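Local coordinates for protein cortical-lytic enzyme (Clostridium perfringens, PDB 5JIP) that probably cleaves cortical peptidoglycan as a lysozyme-type muramidase of glycoside hydrolase family 25 during spore germination, at residues D18-T30 and I52-L66. Residues are numbered along the deposited sequence; the frame is centred on the assembly and turned at random.
Sequences DLNEFSRDVNFLT and IDNKFLEFAKECRRL
F28 lays its CE2–CZ edge over one face of the F59 ring, an offset edge-to-face pair with centroids 5.1 Å apart and planes at 68°. The opposite face of F59 is covered by CB of K55, and O of N20 lies at its rim. F28 is a knob in a hole formed by F59, E62, C63 and L66: SG of C63 stands 3.5 Å from CE1 of F28 in an oblique sulfur-aromatic contact, CG of E62 lies by CD2, and CD1 of L66 packs against CB. E62 is itself gripped side-on by NE and NH2 of R65. Within the TIM-barrel domain of family 25, this joins the loop leaving strand 15-19, together with the start of helix 28-34, to helix 56-66 on the outside of the barrel. At the other end the contact is polar. E21, its CG turned between backbone N and carbonyl carbon (chi1 69°), reaches along the start of 52-66, where ND2 of N54 donates to OE1 at 2.8 Å and N of N54 meets OE2 from above the carboxylate plane at 2.9 Å. D53 takes N of E21 on the syn lone pair of OD2 (2.9 Å), while its OD1 accepts from N of K55, a cap before the helix. OE2 of E21 and OD2 of D53 lie 3.5 Å apart; R41 of strand 38-44 bridges to both carboxylates, probably offsetting their repulsion.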
loop_
_atom_site.group_PDB
_atom_site.type_symbol
_atom_site.label_atom_id
_atom_site.label_comp_id
_atom_site.label_asym_id
_atom_site.label_seq_id
_atom_site.Cartn_x
_atom_site.Cartn_y
_atom_site.Cartn_z
ATOM N N ASP A 18 -17.596 -7.032 22.163
ATOM C CA ASP A 18 -16.848 -8.273 22.304
ATOM C C ASP A 18 -17.488 -9.107 23.404
ATOM O O ASP A 18 -18.052 -8.574 24.374
ATOM C CB ASP A 18 -15.344 -8.046 22.559
ATOM C CG ASP A 18 -15.068 -7.177 23.770
ATOM O OD1 ASP A 18 -15.064 -5.938 23.615
ATOM O OD2 ASP A 18 -14.841 -7.737 24.863
ATOM N N LEU A 19 -17.428 -10.424 23.202
ATOM C CA LEU A 19 -18.211 -11.405 23.956
ATOM C C LEU A 19 -17.339 -12.602 24.314
ATOM O O LEU A 19 -16.310 -12.861 23.683
ATOM C CB LEU A 19 -19.415 -11.913 23.143
ATOM C CG LEU A 19 -20.367 -10.908 22.493
ATOM C CD1 LEU A 19 -21.325 -11.635 21.537
ATOM C CD2 LEU A 19 -21.129 -10.151 23.540
ATOM N N ASN A 20 -17.761 -13.347 25.333
ATOM C CA ASN A 20 -17.128 -14.620 25.639
ATOM C C ASN A 20 -18.166 -15.523 26.298
ATOM O O ASN A 20 -19.358 -15.215 26.306
ATOM C CB ASN A 20 -15.868 -14.425 26.490
ATOM C CG ASN A 20 -16.148 -13.781 27.843
ATOM O OD1 ASN A 20 -17.236 -13.897 28.415
ATOM N ND2 ASN A 20 -15.157 -13.072 28.345
ATOM N N GLU A 21 -17.713 -16.660 26.827
ATOM C CA GLU A 21 -18.665 -17.637 27.353
ATOM C C GLU A 21 -19.488 -17.116 28.527
ATOM O O GLU A 21 -20.508 -17.734 28.878
ATOM C CB GLU A 21 -17.915 -18.895 27.763
ATOM C CG GLU A 21 -17.024 -18.737 28.966
ATOM C CD GLU A 21 -16.263 -20.008 29.247
ATOM O OE1 GLU A 21 -16.731 -20.793 30.117
ATOM O OE2 GLU A 21 -15.236 -20.240 28.571
ATOM N N PHE A 22 -19.090 -16.003 29.131
ATOM C CA PHE A 22 -19.827 -15.444 30.264
ATOM C C PHE A 22 -20.827 -14.391 29.832
ATOM O O PHE A 22 -21.570 -13.869 30.665
ATOM C CB PHE A 22 -18.827 -14.884 31.306
ATOM C CG PHE A 22 -17.761 -15.877 31.669
ATOM C CD1 PHE A 22 -18.108 -17.072 32.280
ATOM C CD2 PHE A 22 -16.416 -15.640 31.375
ATOM C CE1 PHE A 22 -17.152 -17.995 32.583
ATOM C CE2 PHE A 22 -15.465 -16.565 31.666
ATOM C CZ PHE A 22 -15.815 -17.742 32.283
ATOM N N SER A 23 -20.880 -14.082 28.546
ATOM C CA SER A 23 -21.890 -13.172 28.047
ATOM C C SER A 23 -23.236 -13.877 28.100
ATOM O O SER A 23 -23.351 -15.022 27.665
ATOM C CB SER A 23 -21.562 -12.781 26.615
ATOM O OG SER A 23 -20.306 -12.152 26.563
ATOM N N ARG A 24 -24.234 -13.229 28.665
ATOM C CA ARG A 24 -25.527 -13.871 28.869
ATOM C C ARG A 24 -26.547 -13.471 27.812
ATOM O O ARG A 24 -26.663 -12.297 27.462
ATOM C CB ARG A 24 -26.065 -13.513 30.248
ATOM C CG ARG A 24 -25.087 -13.908 31.335
ATOM C CD ARG A 24 -25.678 -13.779 32.730
ATOM N NE ARG A 24 -25.975 -12.394 33.104
ATOM C CZ ARG A 24 -25.072 -11.489 33.484
ATOM N NH1 ARG A 24 -25.483 -10.266 33.816
ATOM N NH2 ARG A 24 -23.766 -11.774 33.502
ATOM N N ASP A 25 -27.341 -14.446 27.355
ATOM C CA ASP A 25 -28.528 -14.151 26.559
ATOM C C ASP A 25 -28.153 -13.426 25.264
ATOM O O ASP A 25 -28.639 -12.340 24.977
ATOM C CB ASP A 25 -29.552 -13.335 27.363
ATOM C CG ASP A 25 -29.949 -14.029 28.674
ATOM O OD1 ASP A 25 -29.557 -15.204 28.904
ATOM O OD2 ASP A 25 -30.635 -13.398 29.504
ATOM N N VAL A 26 -27.265 -14.043 24.487
ATOM C CA VAL A 26 -26.759 -13.416 23.271
ATOM C C VAL A 26 -27.636 -13.823 22.082
ATOM O O VAL A 26 -27.665 -14.994 21.692
ATOM C CB VAL A 26 -25.290 -13.788 23.033
ATOM C CG1 VAL A 26 -24.793 -13.183 21.712
ATOM C CG2 VAL A 26 -24.421 -13.336 24.222
ATOM N N ASN A 27 -28.330 -12.855 21.490
ATOM C CA ASN A 27 -29.142 -13.100 20.309
ATOM C C ASN A 27 -28.433 -12.509 19.095
ATOM O O ASN A 27 -28.487 -11.302 18.854
ATOM C CB ASN A 27 -30.529 -12.510 20.457
ATOM C CG ASN A 27 -31.423 -12.903 19.327
ATOM O OD1 ASN A 27 -30.959 -13.122 18.201
ATOM N ND2 ASN A 27 -32.714 -13.041 19.617
ATOM N N PHE A 28 -27.804 -13.375 18.313
ATOM C CA PHE A 28 -26.983 -12.909 17.201
ATOM C C PHE A 28 -27.830 -12.355 16.082
ATOM O O PHE A 28 -27.376 -11.479 15.344
ATOM C CB PHE A 28 -26.091 -14.030 16.708
ATOM C CG PHE A 28 -24.963 -14.349 17.655
ATOM C CD1 PHE A 28 -23.836 -13.527 17.714
ATOM C CD2 PHE A 28 -25.034 -15.452 18.505
ATOM C CE1 PHE A 28 -22.800 -13.815 18.572
ATOM C CE2 PHE A 28 -24.010 -15.745 19.375
ATOM C CZ PHE A 28 -22.871 -14.930 19.406
ATOM N N LEU A 29 -29.069 -12.818 15.949
ATOM C CA LEU A 29 -29.915 -12.227 14.931
ATOM C C LEU A 29 -30.171 -10.756 15.245
ATOM O O LEU A 29 -30.244 -9.916 14.343
ATOM C CB LEU A 29 -31.231 -13.012 14.801
ATOM C CG LEU A 29 -32.101 -12.603 13.624
ATOM C CD1 LEU A 29 -31.357 -12.790 12.316
ATOM C CD2 LEU A 29 -33.394 -13.411 13.628
ATOM N N THR A 30 -30.315 -10.426 16.523
ATOM C CA THR A 30 -30.487 -9.032 16.901
ATOM C C THR A 30 -29.195 -8.245 16.689
ATOM O O THR A 30 -29.220 -7.124 16.166
ATOM C CB THR A 30 -30.929 -8.962 18.353
ATOM O OG1 THR A 30 -32.151 -9.689 18.493
ATOM C CG2 THR A 30 -31.138 -7.515 18.820
ATOM N N ILE A 52 -9.968 -23.597 25.818
ATOM C CA ILE A 52 -10.839 -23.070 24.782
ATOM C C ILE A 52 -12.048 -22.454 25.453
ATOM O O ILE A 52 -12.580 -22.993 26.435
ATOM C CB ILE A 52 -11.262 -24.174 23.796
ATOM C CG1 ILE A 52 -12.057 -23.569 22.643
ATOM C CG2 ILE A 52 -12.159 -25.201 24.474
ATOM C CD1 ILE A 52 -12.253 -24.526 21.466
ATOM N N ASP A 53 -12.459 -21.289 24.974
ATOM C CA ASP A 53 -13.665 -20.672 25.493
ATOM C C ASP A 53 -14.855 -21.582 25.187
ATOM O O ASP A 53 -14.967 -22.134 24.090
ATOM C CB ASP A 53 -13.851 -19.276 24.876
ATOM C CG ASP A 53 -15.155 -18.623 25.298
ATOM O OD1 ASP A 53 -16.210 -19.015 24.765
ATOM O OD2 ASP A 53 -15.142 -17.717 26.166
ATOM N N ASN A 54 -15.727 -21.779 26.177
ATOM C CA ASN A 54 -16.760 -22.809 26.062
ATOM C C ASN A 54 -17.925 -22.435 25.151
ATOM O O ASN A 54 -18.766 -23.306 24.875
ATOM C CB ASN A 54 -17.286 -23.164 27.445
ATOM C CG ASN A 54 -16.261 -23.934 28.249
ATOM O OD1 ASN A 54 -15.749 -24.957 27.783
ATOM N ND2 ASN A 54 -15.918 -23.426 29.425
ATOM N N LYS A 55 -18.014 -21.176 24.696
ATOM C CA LYS A 55 -18.997 -20.776 23.704
ATOM C C LYS A 55 -18.375 -20.404 22.361
ATOM O O LYS A 55 -19.116 -20.185 21.396
ATOM C CB LYS A 55 -19.825 -19.581 24.219
ATOM C CG LYS A 55 -20.781 -19.914 25.377
ATOM C CD LYS A 55 -21.961 -20.674 24.866
ATOM C CE LYS A 55 -23.082 -20.649 25.880
ATOM N NZ LYS A 55 -24.253 -21.442 25.396
ATOM N N PHE A 56 -17.041 -20.382 22.254
ATOM C CA PHE A 56 -16.414 -19.916 21.023
ATOM C C PHE A 56 -16.918 -20.672 19.793
ATOM O O PHE A 56 -17.347 -20.062 18.809
ATOM C CB PHE A 56 -14.896 -20.015 21.132
ATOM C CG PHE A 56 -14.198 -19.719 19.842
ATOM C CD1 PHE A 56 -14.423 -18.516 19.199
ATOM C CD2 PHE A 56 -13.344 -20.635 19.264
ATOM C CE1 PHE A 56 -13.835 -18.233 17.994
ATOM C CE2 PHE A 56 -12.737 -20.364 18.063
ATOM C CZ PHE A 56 -12.980 -19.151 17.418
ATOM N N LEU A 57 -16.845 -21.998 19.805
ATOM C CA LEU A 57 -17.223 -22.720 18.598
ATOM C C LEU A 57 -18.662 -22.401 18.207
ATOM O O LEU A 57 -18.953 -22.094 17.045
ATOM C CB LEU A 57 -17.025 -24.226 18.792
ATOM C CG LEU A 57 -15.609 -24.674 19.118
ATOM C CD1 LEU A 57 -15.583 -26.177 19.261
ATOM C CD2 LEU A 57 -14.652 -24.209 18.059
ATOM N N GLU A 58 -19.552 -22.374 19.180
ATOM C CA GLU A 58 -20.953 -22.112 18.886
ATOM C C GLU A 58 -21.163 -20.689 18.402
ATOM O O GLU A 58 -21.895 -20.452 17.430
ATOM C CB GLU A 58 -21.766 -22.364 20.140
ATOM C CG GLU A 58 -23.180 -21.872 20.098
ATOM C CD GLU A 58 -23.920 -22.031 21.438
ATOM O OE1 GLU A 58 -23.451 -22.783 22.321
ATOM O OE2 GLU A 58 -24.978 -21.386 21.605
ATOM N N PHE A 59 -20.524 -19.732 19.082
ATOM C CA PHE A 59 -20.688 -18.330 18.737
ATOM C C PHE A 59 -20.114 -18.042 17.353
ATOM O O PHE A 59 -20.700 -17.277 16.581
ATOM C CB PHE A 59 -19.994 -17.464 19.788
ATOM C CG PHE A 59 -20.761 -17.270 21.086
ATOM C CD1 PHE A 59 -22.009 -17.827 21.294
ATOM C CD2 PHE A 59 -20.205 -16.520 22.109
ATOM C CE1 PHE A 59 -22.694 -17.609 22.490
ATOM C CE2 PHE A 59 -20.874 -16.329 23.298
ATOM C CZ PHE A 59 -22.138 -16.869 23.472
ATOM N N ALA A 60 -18.929 -18.580 17.059
ATOM C CA ALA A 60 -18.288 -18.297 15.778
ATOM C C ALA A 60 -19.071 -18.912 14.631
ATOM O O ALA A 60 -19.186 -18.317 13.553
ATOM C CB ALA A 60 -16.844 -18.809 15.777
ATOM N N LYS A 61 -19.606 -20.114 14.841
ATOM C CA LYS A 61 -20.390 -20.754 13.788
ATOM C C LYS A 61 -21.630 -19.937 13.451
ATOM O O LYS A 61 -21.965 -19.758 12.268
ATOM C CB LYS A 61 -20.781 -22.158 14.207
ATOM C CG LYS A 61 -21.353 -22.972 13.082
ATOM C CD LYS A 61 -21.590 -24.406 13.520
ATOM C CE LYS A 61 -21.888 -25.298 12.308
ATOM N NZ LYS A 61 -22.096 -26.724 12.724
ATOM N N GLU A 62 -22.306 -19.399 14.471
ATOM C CA GLU A 62 -23.529 -18.632 14.234
ATOM C C GLU A 62 -23.229 -17.261 13.631
ATOM O O GLU A 62 -23.966 -16.785 12.761
ATOM C CB GLU A 62 -24.305 -18.497 15.539
ATOM C CG GLU A 62 -25.651 -17.769 15.417
ATOM C CD GLU A 62 -26.682 -18.523 14.613
ATOM O OE1 GLU A 62 -26.415 -19.645 14.134
ATOM O OE2 GLU A 62 -27.774 -17.961 14.446
ATOM N N CYS A 63 -22.148 -16.603 14.058
ATOM C CA CYS A 63 -21.790 -15.348 13.405
ATOM C C CYS A 63 -21.522 -15.570 11.921
ATOM O O CYS A 63 -21.952 -14.776 11.070
ATOM C CB CYS A 63 -20.576 -14.715 14.094
ATOM S SG CYS A 63 -20.935 -13.917 15.669
ATOM N N ARG A 64 -20.801 -16.633 11.590
ATOM C CA ARG A 64 -20.523 -16.921 10.191
ATOM C C ARG A 64 -21.809 -17.241 9.450
ATOM O O ARG A 64 -22.003 -16.810 8.300
ATOM C CB ARG A 64 -19.544 -18.080 10.075
ATOM C CG ARG A 64 -18.038 -17.647 10.226
ATOM C CD ARG A 64 -17.550 -17.051 8.924
ATOM N NE ARG A 64 -16.219 -16.445 9.007
ATOM C CZ ARG A 64 -15.078 -17.118 8.879
ATOM N NH1 ARG A 64 -15.103 -18.436 8.720
ATOM N NH2 ARG A 64 -13.911 -16.464 8.931
ATOM N N ARG A 65 -22.696 -18.001 10.093
ATOM C CA ARG A 65 -23.952 -18.365 9.448
ATOM C C ARG A 65 -24.759 -17.109 9.124
ATOM O O ARG A 65 -25.437 -17.041 8.090
ATOM C CB ARG A 65 -24.760 -19.314 10.337
ATOM C CG ARG A 65 -25.971 -19.990 9.594
ATOM C CD ARG A 65 -26.837 -20.859 10.509
ATOM N NE ARG A 65 -27.527 -19.978 11.417
ATOM C CZ ARG A 65 -28.598 -19.268 11.097
ATOM N NH1 ARG A 65 -29.164 -19.405 9.904
ATOM N NH2 ARG A 65 -29.091 -18.427 11.986
ATOM N N LEU A 66 -24.695 -16.107 9.995
ATOM C CA LEU A 66 -25.457 -14.879 9.815
ATOM C C LEU A 66 -24.709 -13.812 9.025
ATOM O O LEU A 66 -25.273 -12.738 8.772
ATOM C CB LEU A 66 -25.849 -14.299 11.167
ATOM C CG LEU A 66 -26.836 -15.143 11.969
ATOM C CD1 LEU A 66 -27.042 -14.554 13.347
ATOM C CD2 LEU A 66 -28.126 -15.269 11.243
HETATM O O HOH W 1 -12.926 -21.500 29.138
#